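Local coordinates for periplasmic divalent cation tolerance protein (Synechococcus elongatus, PDB 6GDX) that is a trimeric, PII-like protein of the CutA family that possibly carries or signals with small molecules, and is not supported as a heavy-metal tolerance factor, at residues Phe87-Val91 against Glu92-Ala96. Residues are numbered along the deposited sequence; the frame is centred on the assembly and turned at random. Where two conformers were deposited one is given.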
# COMPACT_ATOMS: atom_id res chain seq x y z
N PHE B 87 0.49 6.75 -7.55
CA PHE B 87 0.46 6.99 -8.99
C PHE B 87 0.75 5.67 -9.70
O PHE B 87 1.81 5.06 -9.51
CB PHE B 87 1.55 8.00 -9.42
CG PHE B 87 1.36 9.41 -8.91
CD1 PHE B 87 1.60 9.74 -7.58
CD2 PHE B 87 0.98 10.41 -9.77
CE1 PHE B 87 1.42 11.03 -7.13
CE2 PHE B 87 0.81 11.72 -9.32
CZ PHE B 87 1.07 12.04 -8.01
N LYS B 88 -0.18 5.24 -10.54
CA LYS B 88 -0.03 4.01 -11.34
C LYS B 88 0.53 4.40 -12.69
O LYS B 88 -0.11 5.17 -13.45
CB LYS B 88 -1.38 3.34 -11.57
CG LYS B 88 -1.93 2.56 -10.45
CD LYS B 88 -2.19 3.39 -9.24
CE LYS B 88 -3.11 2.66 -8.30
NZ LYS B 88 -3.20 3.39 -7.02
N THR B 89 1.70 3.88 -13.01
CA THR B 89 2.38 4.24 -14.26
C THR B 89 3.19 3.08 -14.76
O THR B 89 3.13 1.97 -14.24
CB THR B 89 3.20 5.53 -14.01
OG1 THR B 89 3.58 6.10 -15.25
CG2 THR B 89 4.42 5.33 -13.12
N THR B 90 3.95 3.33 -15.81
CA THR B 90 4.84 2.33 -16.37
C THR B 90 6.27 2.71 -16.09
O THR B 90 6.60 3.85 -15.81
CB THR B 90 4.69 2.26 -17.89
OG1 THR B 90 5.01 3.54 -18.44
CG2 THR B 90 3.29 1.84 -18.33
N VAL B 91 7.17 1.74 -16.23
CA VAL B 91 8.58 2.04 -16.05
C VAL B 91 9.02 3.09 -17.06
O VAL B 91 9.88 3.92 -16.75
CB VAL B 91 9.44 0.77 -16.10
CG1 VAL B 91 9.37 0.10 -17.46
CG2 VAL B 91 10.87 1.11 -15.69
N GLU B 92 8.45 3.05 -18.27
CA GLU B 92 8.84 4.01 -19.30
C GLU B 92 8.50 5.46 -18.93
O GLU B 92 9.22 6.36 -19.37
CB GLU B 92 8.17 3.66 -20.63
CG GLU B 92 8.70 2.38 -21.26
CD GLU B 92 7.93 1.12 -20.88
OE1 GLU B 92 7.05 1.13 -19.97
OE2 GLU B 92 8.16 0.07 -21.53
N GLN B 93 7.44 5.70 -18.15
CA GLN B 93 7.09 7.06 -17.73
C GLN B 93 7.61 7.43 -16.35
O GLN B 93 7.45 8.57 -15.96
CB GLN B 93 5.57 7.30 -17.79
CG GLN B 93 4.94 7.12 -19.15
CD GLN B 93 5.67 7.87 -20.22
OE1 GLN B 93 6.04 9.02 -20.00
NE2 GLN B 93 5.88 7.24 -21.37
N LEU B 94 8.24 6.48 -15.65
CA LEU B 94 8.54 6.70 -14.24
C LEU B 94 9.53 7.85 -14.04
O LEU B 94 9.34 8.71 -13.18
CB LEU B 94 9.09 5.43 -13.62
CG LEU B 94 9.39 5.50 -12.12
CD1 LEU B 94 8.13 5.73 -11.31
CD2 LEU B 94 10.13 4.24 -11.69
N ASP B 95 10.59 7.90 -14.85
CA ASP B 95 11.56 8.96 -14.70
C ASP B 95 10.91 10.33 -14.99
O ASP B 95 11.13 11.29 -14.26
CB ASP B 95 12.78 8.65 -15.60
CG ASP B 95 13.98 9.52 -15.31
OD1 ASP B 95 14.06 10.59 -15.91
OD2 ASP B 95 14.86 9.09 -14.54
N ALA B 96 10.12 10.42 -16.07
CA ALA B 96 9.43 11.67 -16.41
C ALA B 96 8.46 12.08 -15.31
O ALA B 96 8.34 13.27 -14.98
CB ALA B 96 8.70 11.58 -17.75
O HOH W 1 11.62 5.89 -16.72
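Thr90 caps the helix that starts where strand 76-90 ends. Its OG1 accepts a hydrogen bond from Gln93 N at 3.3 Å, with an N-H...O angle of 144°. The hydroxyl gets there because OG1 sits between the backbone N and the carbonyl carbon (chi1 60°). The same N-H makes a weak second bond to Thr90 O, 3.1 Å from Gln93 N, and so is shared between two acceptors of one residue. Leu94 N donates to Val91 O at 3.2 Å. Val91 O also accepts from a water, which in turn accepts from Asp95 N at 2.9 Å. The water thus stands in for a direct bond in the first turn, where Asp95 N is 4.5 Å from Val91 O.

The side chain of Glu92 bends back at chi2 (92°), bringing OE1 to 3.3 Å from Thr90 CB. This oxygen is held by a salt bridge to Arg129 of helix 122-131. Thr89 OG1 packs against Gln93 CB, but its hydrogen bond goes to Leu58 O. Its methyl CG2 lies 4.1 Å from Leu94 CD1, a small apolar contact. Leu94 also packs on Leu27 of the third subunit. At this strand-to-helix junction of the ferredoxin-like fold, the N-H groups of Gln93, Leu94 and Asp95 are thus taken up by the Thr90 hydroxyl and carbonyl, Val91 O and one water.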